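Local coordinates for malonyl CoA-acyl carrier protein transacylase (Staphylococcus aureus, PDB 3IM9) that transfers the malonyl group of malonyl-CoA to holo acyl carrier protein, providing malonyl-ACP for bacterial fatty acid biosynthesis, at residues A[68-71]-A[72-76]; A[147-150]-A[151-155]; A[209-212]-A[213-216]; A[246-249]-A[250-254]. One frame throughout, in Å; residues are numbered along the deposited sequence.

The four contacts are local pieces of helix or turn that follow one another along the chain, all within the acyl transferase domain. Contact 1, a buried part of helix 67-84, and contact 4, in helix 246-256, have centres about 20 Å apart and lie near the calcium ion and the probable catalytic Ser97. Contact 3 leads from the region of His207, also probably catalytic, into helix 215-222. It touches contact 4 through Glu215 CG and Val254 CG1, 3.6 Å apart. Contact 2, in helix 145-155, covers the mixed sheet of the smaller subdomain, its centre about 32 Å from that of contact 1. Contacts 1, 3 and 4 thus lie around the active-site region; contact 4 supplies a calcium ligand, Met253.

Contact 1 of 4, residues A[68-71]-A[72-76]; sequences ENTQ and PALLT
Pro72 lies against the carbonyls of Glu68 and Asn69 and puts a kink into helix 67-84, which is buried at this stretch. A proline has no N-H to give the preceding turn, and its ring occupies that place instead: CD is 3.3 Å from Glu68 O, while CG is 3.3 Å from Asn69 O. The carbonyl of Glu68 is not wasted, because Arg120 of helix 112-128 bonds to it.

The regular backbone bonds resume directly after the kink. Ala73 N donates to Asn69 O, Leu74 N to Thr70 O, and Leu75 N to Gln71 O at 3.0 Å and almost straight (176°). The small methyl of Ala73 sits against the carbonyl of Asn69, 3.3 Å from CB to Asn69 O.

Among the apolar contacts, Thr70 and Leu74 run side by side. Thr70 turns its CG2 anti to the backbone N, which brings this methyl to 3.7 Å from Leu74 CD1, while OG1 bonds to Leu64 O and Gln19. A branched residue with one polar and one greasy arm suits such a divided place. Gln71, on another face, extends to Arg122, a residue of the calcium site, and so links the helix to the active-site region.

One turn on, the hydroxyl of Thr76 folds back along its own helix. Pro72 O receives Thr76 OG1 at 2.7 Å and Thr76 N at 2.9 Å, from opposite faces of its carbonyl plane.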
ATOM      1  N   GLU A  68      -5.674  -5.502 -10.939  1.00 11.11           N
ATOM      2  CA  GLU A  68      -4.733  -5.419 -12.104  1.00 11.64           C
ATOM      3  C   GLU A  68      -4.733  -3.994 -12.696  1.00 10.86           C
ATOM      4  O   GLU A  68      -3.721  -3.551 -13.308  1.00 10.84           O
ATOM      5  CB  GLU A  68      -5.011  -6.506 -13.168  1.00 13.48           C
ATOM      6  CG  GLU A  68      -6.383  -6.465 -13.781  1.00 16.32           C
ATOM      7  CD  GLU A  68      -7.444  -7.234 -13.037  1.00 20.66           C
ATOM      8  OE1 GLU A  68      -8.306  -7.752 -13.770  1.00 25.87           O
ATOM      9  OE2 GLU A  68      -7.532  -7.274 -11.799  1.00 15.60           O
ATOM     10  N   ASN A  69      -5.859  -3.320 -12.542  1.00  9.54           N
ATOM     11  CA  ASN A  69      -6.012  -1.897 -12.932  1.00  9.34           C
ATOM     12  C   ASN A  69      -5.757  -0.929 -11.804  1.00 10.87           C
ATOM     13  O   ASN A  69      -5.105   0.114 -12.004  1.00 10.39           O
ATOM     14  CB  ASN A  69      -7.390  -1.624 -13.487  1.00  9.49           C
ATOM     15  CG  ASN A  69      -7.782  -2.642 -14.543  1.00 12.03           C
ATOM     16  OD1 ASN A  69      -7.006  -2.925 -15.449  1.00 13.41           O
ATOM     17  ND2 ASN A  69      -9.024  -3.205 -14.433  1.00 12.76           N
ATOM     18  N   THR A  70      -6.199  -1.263 -10.577  1.00  9.34           N
ATOM     19  CA  THR A  70      -6.088  -0.289  -9.498  1.00  8.54           C
ATOM     20  C   THR A  70      -4.623  -0.063  -9.163  1.00  8.40           C
ATOM     21  O   THR A  70      -4.247   1.054  -8.773  1.00  8.01           O
ATOM     22  CB  THR A  70      -6.695  -0.851  -8.174  1.00 10.25           C
ATOM     23  OG1 THR A  70      -7.889  -1.653  -8.488  1.00 11.66           O
ATOM     24  CG2 THR A  70      -7.099   0.373  -7.351  1.00 11.90           C
ATOM     25  N   GLN A  71      -3.809  -1.112  -9.221  1.00  8.60           N
ATOM     26  CA  GLN A  71      -2.391  -0.937  -8.810  1.00  8.76           C
ATOM     27  C   GLN A  71      -1.653   0.130  -9.660  1.00  7.54           C
ATOM     28  O   GLN A  71      -1.082   1.060  -9.091  1.00  8.83           O
ATOM     29  CB  GLN A  71      -1.647  -2.248  -8.754  1.00  9.59           C
ATOM     30  CG  GLN A  71      -2.195  -3.149  -7.600  1.00  8.84           C
ATOM     31  CD  GLN A  71      -1.367  -4.370  -7.353  1.00  8.79           C
ATOM     32  OE1 GLN A  71      -0.119  -4.337  -7.433  1.00  8.97           O
ATOM     33  NE2 GLN A  71      -2.045  -5.522  -7.069  1.00  9.38           N
ATOM     34  N   PRO A  72      -1.643   0.004 -10.990  1.00  8.58           N
ATOM     35  CA  PRO A  72      -0.982   1.061 -11.766  1.00  9.48           C
ATOM     36  C   PRO A  72      -1.738   2.373 -11.647  1.00  9.92           C
ATOM     37  O   PRO A  72      -1.069   3.422 -11.675  1.00  9.55           O
ATOM     38  CB  PRO A  72      -1.045   0.544 -13.250  1.00 10.40           C
ATOM     39  CG  PRO A  72      -2.100  -0.561 -13.226  1.00 10.43           C
ATOM     40  CD  PRO A  72      -2.008  -1.161 -11.824  1.00  9.18           C
ATOM     41  N   ALA A  73      -3.060   2.355 -11.416  1.00  8.02           N
ATOM     42  CA  ALA A  73      -3.754   3.644 -11.227  1.00  9.45           C
ATOM     43  C   ALA A  73      -3.295   4.388  -9.980  1.00  9.17           C
ATOM     44  O   ALA A  73      -3.042   5.590 -10.017  1.00  9.93           O
ATOM     45  CB  ALA A  73      -5.274   3.308 -11.098  1.00  9.10           C
ATOM     46  N   LEU A  74      -3.114   3.695  -8.871  1.00  8.71           N
ATOM     47  CA  LEU A  74      -2.684   4.307  -7.631  1.00  9.52           C
ATOM     48  C   LEU A  74      -1.233   4.755  -7.759  1.00  8.38           C
ATOM     49  O   LEU A  74      -0.926   5.854  -7.277  1.00  9.10           O
ATOM     50  CB  LEU A  74      -2.814   3.277  -6.488  1.00  9.95           C
ATOM     51  CG  LEU A  74      -4.248   3.032  -5.996  1.00 10.90           C
ATOM     52  CD1 LEU A  74      -4.335   1.673  -5.249  1.00 12.67           C
ATOM     53  CD2 LEU A  74      -4.726   4.163  -5.093  1.00 13.25           C
ATOM     54  N   LEU A  75      -0.358   3.885  -8.288  1.00  9.21           N
ATOM     55  CA  LEU A  75       1.028   4.337  -8.495  1.00  9.77           C
ATOM     56  C   LEU A  75       1.087   5.606  -9.332  1.00  9.54           C
ATOM     57  O   LEU A  75       1.883   6.517  -9.003  1.00  9.06           O
ATOM     58  CB  LEU A  75       1.829   3.186  -9.154  1.00  7.22           C
ATOM     59  CG  LEU A  75       3.319   3.537  -9.276  1.00 10.61           C
ATOM     60  CD1 LEU A  75       4.035   3.144  -8.005  1.00 12.68           C
ATOM     61  CD2 LEU A  75       3.887   2.704 -10.417  1.00 10.63           C
ATOM     62  N   THR A  76       0.274   5.628 -10.409  1.00  9.88           N
ATOM     63  CA  THR A  76       0.311   6.764 -11.311  1.00 10.98           C
ATOM     64  C   THR A  76      -0.180   8.020 -10.594  1.00  9.55           C
ATOM     65  O   THR A  76       0.467   9.110 -10.686  1.00 11.11           O
ATOM     66  CB  THR A  76      -0.586   6.491 -12.477  1.00  9.82           C
ATOM     67  OG1 THR A  76       0.041   5.392 -13.193  1.00 11.73           O
ATOM     68  CG2 THR A  76      -0.644   7.701 -13.440  1.00 10.29           C
TER

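Contact 2 of 4, residues A[147-150]-A[151-155]; sequences KVDE and ICKSL
Helix 145-155 is an amphipathic helix lying on the mixed sheet of the smaller subdomain, and its Val148-Cys152 and Asp149-Lys153 pairs represent its two characters. Four successive backbone bonds bind the turns together, from Ile151 N to Lys147 O, Cys152 N to Val148 O, Lys153 N to Asp149 O and Ser154 N to Glu150 O, all between 2.9 and 3.0 Å.

The buried face carries Val148 and Cys152. Val148 CG1 is a loose 4.4 Å from Cys152 SG, and both side chains also touch the sheet: Val148 meets Ile173 and Val175, Cys152 meets Ile162, Pro164 and Val175. Compact, apolar groups let the helix lie close to the strands. Ile151 continues this cover at the flank towards Leu185 of helix 179-188. Its CG1 is anti to the carbonyl carbon (chi1 -70°), so that CD1 runs back along the preceding turn to 4.1 Å from Lys147 CG.

At the edge of the covered face, where Asp149 also touches Pro164, Asp149 OD2 meets the CE methylene of Lys153 at 3.7 Å. NZ of Lys153 is 4.2 Å from Asp149 OD2, beyond a salt bridge; any attraction is therefore probably weak. On the outward side, within the first turn, a long salt bridge of 3.6 Å runs between Lys147 NZ and Glu150 OE1. The long lysine and glutamate chains suit a surface position. A helix greasy beneath and charged above, packed over a sheet, is typical of the ferredoxin-like subdomain of malonyl transacylases.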
ATOM      1  N   LYS A 147      -5.936 -11.520  19.928  1.00 14.34           N
ATOM      2  CA  LYS A 147      -7.193 -12.199  19.838  1.00 14.47           C
ATOM      3  C   LYS A 147      -7.501 -12.585  18.380  1.00 13.85           C
ATOM      4  O   LYS A 147      -8.017 -13.694  18.117  1.00 13.97           O
ATOM      5  CB  LYS A 147      -8.279 -11.313  20.405  1.00 16.90           C
ATOM      6  CG  LYS A 147      -9.649 -11.884  20.241  1.00 23.49           C
ATOM      7  CD  LYS A 147      -9.839 -13.258  21.011  1.00 34.77           C
ATOM      8  CE  LYS A 147     -10.729 -13.078  22.251  1.00 43.37           C
ATOM      9  NZ  LYS A 147     -10.895 -14.398  22.930  1.00 48.36           N
ATOM     10  N   VAL A 148      -7.187 -11.705  17.450  1.00 14.03           N
ATOM     11  CA  VAL A 148      -7.392 -12.052  16.008  1.00 12.09           C
ATOM     12  C   VAL A 148      -6.500 -13.217  15.642  1.00 12.06           C
ATOM     13  O   VAL A 148      -6.931 -14.132  14.891  1.00 12.26           O
ATOM     14  CB  VAL A 148      -7.104 -10.848  15.143  1.00 11.51           C
ATOM     15  CG1 VAL A 148      -7.346 -11.176  13.607  1.00 12.31           C
ATOM     16  CG2 VAL A 148      -8.108  -9.687  15.478  1.00 14.45           C
ATOM     17  N   ASP A 149      -5.254 -13.233  16.095  1.00 14.07           N
ATOM     18  CA  ASP A 149      -4.343 -14.298  15.723  1.00 13.80           C
ATOM     19  C   ASP A 149      -4.834 -15.610  16.360  1.00 12.59           C
ATOM     20  O   ASP A 149      -4.833 -16.665  15.699  1.00 13.43           O
ATOM     21  CB  ASP A 149      -2.950 -13.925  16.249  1.00 16.77           C
ATOM     22  CG  ASP A 149      -1.856 -14.819  15.675  1.00 22.45           C
ATOM     23  OD1 ASP A 149      -1.813 -15.098  14.457  1.00 25.75           O
ATOM     24  OD2 ASP A 149      -1.067 -15.302  16.499  1.00 31.45           O
ATOM     25  N   GLU A 150      -5.324 -15.546  17.619  1.00 12.36           N
ATOM     26  CA  GLU A 150      -5.899 -16.766  18.182  1.00 11.83           C
ATOM     27  C   GLU A 150      -7.042 -17.328  17.380  1.00 12.40           C
ATOM     28  O   GLU A 150      -7.140 -18.564  17.144  1.00 12.00           O
ATOM     29  CB  GLU A 150      -6.368 -16.469  19.621  1.00 12.78           C
ATOM     30  CG  GLU A 150      -7.020 -17.667  20.243  1.00 13.62           C
ATOM     31  CD  GLU A 150      -7.313 -17.424  21.719  1.00 24.94           C
ATOM     32  OE1 GLU A 150      -8.242 -16.680  21.985  1.00 23.99           O
ATOM     33  OE2 GLU A 150      -6.552 -18.004  22.529  1.00 27.02           O
ATOM     34  N   ILE A 151      -7.977 -16.437  17.024  1.00 10.83           N
ATOM     35  CA  ILE A 151      -9.085 -16.850  16.201  1.00 12.37           C
ATOM     36  C   ILE A 151      -8.632 -17.497  14.902  1.00 12.52           C
ATOM     37  O   ILE A 151      -9.157 -18.527  14.478  1.00 12.32           O
ATOM     38  CB  ILE A 151     -10.053 -15.707  15.984  1.00 11.25           C
ATOM     39  CG1 ILE A 151     -10.779 -15.404  17.286  1.00 12.05           C
ATOM     40  CG2 ILE A 151     -11.042 -16.099  14.873  1.00 12.05           C
ATOM     41  CD1 ILE A 151     -11.498 -14.009  17.214  1.00 13.89           C
ATOM     42  N   CYS A 152      -7.671 -16.866  14.258  1.00 10.23           N
ATOM     43  CA  CYS A 152      -7.119 -17.471  13.032  1.00 10.80           C
ATOM     44  C   CYS A 152      -6.521 -18.879  13.234  1.00 12.15           C
ATOM     45  O   CYS A 152      -6.787 -19.796  12.425  1.00 12.93           O
ATOM     46  CB  CYS A 152      -6.112 -16.566  12.330  1.00 12.31           C
ATOM     47  SG  CYS A 152      -6.743 -15.036  11.628  1.00 12.15           S
ATOM     48  N   LYS A 153      -5.856 -19.032  14.378  1.00 12.75           N
ATOM     49  CA  LYS A 153      -5.297 -20.371  14.689  1.00 14.41           C
ATOM     50  C   LYS A 153      -6.394 -21.391  14.998  1.00 12.53           C
ATOM     51  O   LYS A 153      -6.289 -22.532  14.593  1.00 13.29           O
ATOM     52  CB  LYS A 153      -4.263 -20.304  15.841  1.00 13.78           C
ATOM     53  CG  LYS A 153      -3.116 -19.416  15.371  1.00 19.88           C
ATOM     54  CD  LYS A 153      -1.783 -19.955  15.177  1.00 37.37           C
ATOM     55  CE  LYS A 153      -0.694 -18.872  15.639  1.00 35.56           C
ATOM     56  NZ  LYS A 153       0.394 -18.796  14.576  1.00 45.88           N
ATOM     57  N   SER A 154      -7.490 -20.966  15.608  1.00 11.40           N
ATOM     58  CA  SER A 154      -8.605 -21.835  15.823  1.00 11.70           C
ATOM     59  C   SER A 154      -9.258 -22.293  14.542  1.00 10.70           C
ATOM     60  O   SER A 154      -9.724 -23.455  14.423  1.00 13.09           O
ATOM     61  CB  SER A 154      -9.638 -21.164  16.755  1.00 11.16           C
ATOM     62  OG  SER A 154      -9.041 -20.858  18.031  1.00 12.95           O
ATOM     63  N   LEU A 155      -9.474 -21.341  13.614  1.00 11.54           N
ATOM     64  CA  LEU A 155     -10.240 -21.716  12.421  1.00 11.26           C
ATOM     65  C   LEU A 155      -9.393 -22.486  11.402  1.00 11.77           C
ATOM     66  O   LEU A 155      -9.963 -23.255  10.611  1.00 14.55           O
ATOM     67  CB  LEU A 155     -10.808 -20.438  11.739  1.00 11.33           C
ATOM     68  CG  LEU A 155     -12.131 -19.916  12.329  1.00 16.94           C
ATOM     69  CD1 LEU A 155     -12.274 -19.903  13.782  1.00 23.27           C
ATOM     70  CD2 LEU A 155     -12.298 -18.440  11.735  1.00 19.34           C
TER

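Contact 3 of 4, residues A[209-212]-A[213-216]; sequences SLMK and VIEE
Lys212 O is gripped by two donors, Glu215 N at 3.1 Å and a water at 2.9 Å, after the 3-10 segment 209-211 and just before helix 215-222. The amide of Glu215 stands well above the carbonyl plane, 63° out of it, as is common for bonds to the third residue back. The same water accepts from Glu216 N at 2.9 Å and donates to Glu216 OE2 at 3.1 Å. It thereby bridges the turn to the start of the helix, and a glutamate suits this spot because its carboxylate can fold back over the water.

The three-residue spacing recurs in Ile214 N to Met211 O at 3.1 Å and in a weak bond of 3.4 Å from Val213 N to Leu210 O.

On the buried side, Met211 and Ile214 lie side by side and cover helix 112-128, both touching Met126. Residues 209-212 follow the probable catalytic His207 closely, and the side chains of Met211 and His207 are about 6 Å apart, so this packing lies close to the probable active site. Flexible methionine, bent at chi2 and chi3, fits against these neighbours, and its terminal CE ends 3.8 Å from Ile214 CD1.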
ATOM      1  N   SER A 209       0.176 -16.707   3.120  1.00 10.87           N
ATOM      2  CA  SER A 209       1.166 -17.707   2.623  1.00 13.69           C
ATOM      3  C   SER A 209       0.697 -18.421   1.320  1.00 13.17           C
ATOM      4  O   SER A 209       1.544 -18.898   0.525  1.00 14.42           O
ATOM      5  CB  SER A 209       1.456 -18.712   3.764  1.00 16.23           C
ATOM      6  OG  SER A 209       0.250 -19.389   4.093  1.00 20.00           O
ATOM      7  N   LEU A 210      -0.630 -18.401   1.033  1.00 11.01           N
ATOM      8  CA  LEU A 210      -1.096 -18.950  -0.230  1.00 12.59           C
ATOM      9  C   LEU A 210      -0.533 -18.217  -1.461  1.00 12.14           C
ATOM     10  O   LEU A 210      -0.427 -18.834  -2.513  1.00 12.77           O
ATOM     11  CB  LEU A 210      -2.626 -18.948  -0.300  1.00 13.02           C
ATOM     12  CG  LEU A 210      -3.354 -19.812   0.818  1.00 14.34           C
ATOM     13  CD1 LEU A 210      -4.815 -19.589   0.743  1.00 14.01           C
ATOM     14  CD2 LEU A 210      -2.975 -21.280   0.498  1.00 19.38           C
ATOM     15  N   MET A 211      -0.126 -16.927  -1.298  1.00 11.31           N
ATOM     16  CA  MET A 211       0.351 -16.179  -2.462  1.00 11.20           C
ATOM     17  C   MET A 211       1.769 -16.611  -2.891  1.00 12.26           C
ATOM     18  O   MET A 211       2.290 -16.091  -3.870  1.00 13.07           O
ATOM     19  CB  MET A 211       0.316 -14.689  -2.157  1.00 10.74           C
ATOM     20  CG  MET A 211      -1.155 -14.161  -1.884  1.00 11.65           C
ATOM     21  SD  MET A 211      -2.310 -14.595  -3.214  1.00 12.34           S
ATOM     22  CE  MET A 211      -1.598 -13.623  -4.647  1.00 11.65           C
ATOM     23  N   LYS A 212       2.359 -17.581  -2.165  1.00 11.84           N
ATOM     24  CA  LYS A 212       3.640 -18.129  -2.700  1.00 12.03           C
ATOM     25  C   LYS A 212       3.490 -18.669  -4.098  1.00 13.56           C
ATOM     26  O   LYS A 212       4.492 -18.746  -4.855  1.00 15.44           O
ATOM     27  CB  LYS A 212       4.137 -19.208  -1.745  1.00 15.00           C
ATOM     28  CG  LYS A 212       4.711 -18.555  -0.542  1.00 19.39           C
ATOM     29  CD  LYS A 212       5.026 -19.632   0.538  1.00 30.60           C
ATOM     30  CE  LYS A 212       5.464 -19.018   1.924  1.00 35.19           C
ATOM     31  NZ  LYS A 212       5.762 -20.067   3.002  1.00 36.97           N
ATOM     32  N   VAL A 213       2.276 -18.984  -4.549  1.00 12.45           N
ATOM     33  CA  VAL A 213       2.042 -19.518  -5.910  1.00 13.86           C
ATOM     34  C   VAL A 213       2.507 -18.565  -7.004  1.00 15.70           C
ATOM     35  O   VAL A 213       2.722 -19.047  -8.147  1.00 17.30           O
ATOM     36  CB  VAL A 213       0.570 -19.971  -6.191  1.00 14.98           C
ATOM     37  CG1 VAL A 213       0.215 -21.139  -5.288  1.00 17.89           C
ATOM     38  CG2 VAL A 213      -0.396 -18.796  -6.107  1.00 14.22           C
ATOM     39  N   ILE A 214       2.620 -17.259  -6.711  1.00 13.88           N
ATOM     40  CA  ILE A 214       3.032 -16.306  -7.767  1.00 13.89           C
ATOM     41  C   ILE A 214       4.450 -15.773  -7.569  1.00 12.95           C
ATOM     42  O   ILE A 214       4.901 -14.942  -8.357  1.00 14.40           O
ATOM     43  CB  ILE A 214       2.054 -15.094  -7.881  1.00 13.46           C
ATOM     44  CG1 ILE A 214       2.022 -14.250  -6.606  1.00 13.24           C
ATOM     45  CG2 ILE A 214       0.649 -15.594  -8.363  1.00 16.07           C
ATOM     46  CD1 ILE A 214       1.355 -12.821  -6.843  1.00 14.01           C
ATOM     47  N   GLU A 215       5.140 -16.277  -6.560  1.00 14.56           N
ATOM     48  CA  GLU A 215       6.522 -15.820  -6.238  1.00 16.11           C
ATOM     49  C   GLU A 215       7.432 -15.986  -7.453  1.00 17.33           C
ATOM     50  O   GLU A 215       8.163 -15.041  -7.839  1.00 16.79           O
ATOM     51  CB  GLU A 215       7.095 -16.642  -5.037  1.00 19.29           C
ATOM     52  CG  GLU A 215       8.559 -16.412  -4.813  1.00 24.64           C
ATOM     53  CD  GLU A 215       9.046 -17.081  -3.526  1.00 34.15           C
ATOM     54  OE1 GLU A 215      10.103 -16.663  -3.037  1.00 38.55           O
ATOM     55  OE2 GLU A 215       8.359 -18.010  -3.027  1.00 30.84           O
ATOM     56  N   GLU A 216       7.424 -17.158  -8.067  1.00 16.90           N
ATOM     57  CA  GLU A 216       8.402 -17.348  -9.149  1.00 20.02           C
ATOM     58  C   GLU A 216       8.131 -16.453 -10.348  1.00 18.01           C
ATOM     59  O   GLU A 216       9.116 -15.895 -10.900  1.00 17.14           O
ATOM     60  CB  GLU A 216       8.435 -18.817  -9.641  1.00 22.93           C
ATOM     61  CG  GLU A 216       9.080 -19.808  -8.722  1.00 34.11           C
ATOM     62  CD  GLU A 216       8.555 -21.214  -9.067  1.00 46.83           C
ATOM     63  OE1 GLU A 216       8.846 -21.717 -10.205  1.00 49.41           O
ATOM     64  OE2 GLU A 216       7.775 -21.759  -8.225  1.00 51.93           O
TER
HETATM   65  O   HOH W   1       5.877 -19.488  -7.341  1.00 20.97           O

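Contact 4 of 4, residues A[246-249]-A[250-254]; sequences KEVI and KSNMV. With CA (calcium ion), chain B.
Met253 packs tightly on the backbone of Ile249 in helix 246-256: its CG lies 3.3 Å from Ile249 O, and both side chains are buried against Leu104 of helix 99-106. Met253 N bonds to the same Ile249 O at 2.9 Å, nearly in line with the C=O, though the N-H points off line (132°). The methionine then bends at chi2 and chi3, bringing CE to 4.0 Å from the calcium ion without being a ligand; an unbranched, pliable chain suits this curved route. At the border with the open side, Val248 and Asn252 point the same way, Val248 CG1 3.7 Å from Asn252 ND2. The buried ND2 is satisfied by Gln236.

The other side is looser. Glu247 is exposed, and its OE2 stays 5.2 Å from Lys250 NZ, so the two hardly pair; the fully extended Lys250 reaches Asn223 instead and also touches Trp227 and Ile222. Ser251, small and polar, fits the partly exposed surface.

Toward the C-terminal end of the helix, Met253 O binds the calcium ion at 2.7 Å, alongside Tyr101 OH and Gln256 OE1, in a site that includes Arg122. These protein oxygens are formally neutral, consistent with modest affinity, and the cation would probably polarise the Met253 carbonyl.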
ATOM      1  N   LYS A 246      19.524  -2.087  -2.638  1.00 18.38           N
ATOM      2  CA  LYS A 246      18.731  -2.526  -3.762  1.00 18.68           C
ATOM      3  C   LYS A 246      18.365  -3.998  -3.710  1.00 18.52           C
ATOM      4  O   LYS A 246      17.216  -4.367  -4.067  1.00 18.49           O
ATOM      5  CB  LYS A 246      19.380  -2.209  -5.117  1.00 19.55           C
ATOM      6  CG  LYS A 246      20.733  -3.033  -5.401  1.00 21.35           C
ATOM      7  CD  LYS A 246      21.479  -2.689  -6.677  1.00 27.30           C
ATOM      8  CE  LYS A 246      22.236  -1.378  -6.548  1.00 33.83           C
ATOM      9  NZ  LYS A 246      23.174  -1.018  -7.735  1.00 34.20           N
ATOM     10  N   GLU A 247      19.306  -4.889  -3.291  1.00 19.12           N
ATOM     11  CA  GLU A 247      19.035  -6.349  -3.303  1.00 18.50           C
ATOM     12  C   GLU A 247      18.165  -6.711  -2.095  1.00 17.06           C
ATOM     13  O   GLU A 247      17.305  -7.616  -2.199  1.00 17.84           O
ATOM     14  CB  GLU A 247      20.392  -7.181  -3.187  1.00 18.14           C
ATOM     15  CG  GLU A 247      21.235  -7.272  -4.472  1.00 26.29           C
ATOM     16  CD  GLU A 247      20.554  -7.894  -5.709  1.00 35.27           C
ATOM     17  OE1 GLU A 247      20.997  -7.569  -6.826  1.00 38.54           O
ATOM     18  OE2 GLU A 247      19.574  -8.681  -5.626  1.00 39.76           O
ATOM     19  N   VAL A 248      18.315  -6.030  -0.971  1.00 17.00           N
ATOM     20  CA  VAL A 248      17.492  -6.326   0.143  1.00 16.35           C
ATOM     21  C   VAL A 248      16.042  -5.843  -0.184  1.00 15.78           C
ATOM     22  O   VAL A 248      15.069  -6.576   0.064  1.00 17.71           O
ATOM     23  CB  VAL A 248      17.940  -5.612   1.345  1.00 16.71           C
ATOM     24  CG1 VAL A 248      16.940  -5.708   2.511  1.00 14.94           C
ATOM     25  CG2 VAL A 248      19.423  -6.127   1.713  1.00 17.57           C
ATOM     26  N   ILE A 249      15.925  -4.652  -0.731  1.00 13.65           N
ATOM     27  CA  ILE A 249      14.564  -4.139  -1.054  1.00 13.58           C
ATOM     28  C   ILE A 249      13.911  -5.035  -2.064  1.00 15.07           C
ATOM     29  O   ILE A 249      12.707  -5.438  -1.887  1.00 14.73           O
ATOM     30  CB  ILE A 249      14.705  -2.713  -1.525  1.00 13.89           C
ATOM     31  CG1 ILE A 249      15.037  -1.801  -0.378  1.00 12.50           C
ATOM     32  CG2 ILE A 249      13.398  -2.212  -2.235  1.00 13.35           C
ATOM     33  CD1 ILE A 249      15.432  -0.374  -0.819  1.00 14.74           C
ATOM     34  N   LYS A 250      14.606  -5.435  -3.125  1.00 14.16           N
ATOM     35  CA  LYS A 250      14.014  -6.257  -4.186  1.00 15.23           C
ATOM     36  C   LYS A 250      13.548  -7.608  -3.597  1.00 16.33           C
ATOM     37  O   LYS A 250      12.415  -8.095  -3.838  1.00 14.95           O
ATOM     38  CB  LYS A 250      15.030  -6.445  -5.325  1.00 14.67           C
ATOM     39  CG  LYS A 250      14.527  -7.341  -6.496  1.00 17.33           C
ATOM     40  CD  LYS A 250      15.624  -7.429  -7.644  1.00 17.87           C
ATOM     41  CE  LYS A 250      15.185  -8.418  -8.752  1.00 23.26           C
ATOM     42  NZ  LYS A 250      16.332  -8.813  -9.646  1.00 22.71           N
ATOM     43  N   SER A 251      14.386  -8.240  -2.775  1.00 15.05           N
ATOM     44  CA  SER A 251      14.010  -9.529  -2.197  1.00 15.41           C
ATOM     45  C   SER A 251      12.772  -9.362  -1.303  1.00 14.92           C
ATOM     46  O   SER A 251      11.844 -10.190  -1.305  1.00 14.70           O
ATOM     47  CB  SER A 251      15.173  -9.977  -1.268  1.00 18.12           C
ATOM     48  OG  SER A 251      14.788 -11.173  -0.644  1.00 22.50           O
ATOM     49  N   ASN A 252      12.700  -8.242  -0.604  1.00 14.03           N
ATOM     50  CA  ASN A 252      11.546  -7.964   0.276  1.00 13.99           C
ATOM     51  C   ASN A 252      10.283  -7.622  -0.512  1.00 11.01           C
ATOM     52  O   ASN A 252       9.193  -7.806   0.062  1.00 12.28           O
ATOM     53  CB  ASN A 252      11.917  -6.832   1.223  1.00 15.14           C
ATOM     54  CG  ASN A 252      12.751  -7.354   2.400  1.00 18.74           C
ATOM     55  OD1 ASN A 252      12.753  -8.566   2.683  1.00 18.65           O
ATOM     56  ND2 ASN A 252      13.408  -6.468   3.074  1.00 17.69           N
ATOM     57  N   MET A 253      10.415  -7.213  -1.767  1.00 11.86           N
ATOM     58  CA  MET A 253       9.198  -7.035  -2.538  1.00 10.02           C
ATOM     59  C   MET A 253       8.623  -8.368  -2.943  1.00 11.76           C
ATOM     60  O   MET A 253       7.351  -8.448  -3.137  1.00 11.48           O
ATOM     61  CB  MET A 253       9.514  -6.237  -3.847  1.00 10.96           C
ATOM     62  CG  MET A 253       9.996  -4.726  -3.539  1.00 12.07           C
ATOM     63  SD  MET A 253       9.276  -3.910  -2.138  1.00 11.46           S
ATOM     64  CE  MET A 253       7.489  -3.781  -2.632  1.00 10.43           C
ATOM     65  N   VAL A 254       9.474  -9.379  -3.213  1.00 10.50           N
ATOM     66  CA  VAL A 254       8.900 -10.661  -3.489  1.00  9.92           C
ATOM     67  C   VAL A 254       8.256 -11.252  -2.168  1.00 10.80           C
ATOM     68  O   VAL A 254       7.089 -11.745  -2.206  1.00 10.77           O
ATOM     69  CB  VAL A 254      10.004 -11.659  -4.006  1.00 11.41           C
ATOM     70  CG1 VAL A 254       9.322 -12.971  -4.328  1.00 13.71           C
ATOM     71  CG2 VAL A 254      10.602 -11.027  -5.262  1.00 13.00           C
TER
HETATM   72 CA    CA B 601       5.303  -6.931  -3.888  1.00 27.15          CA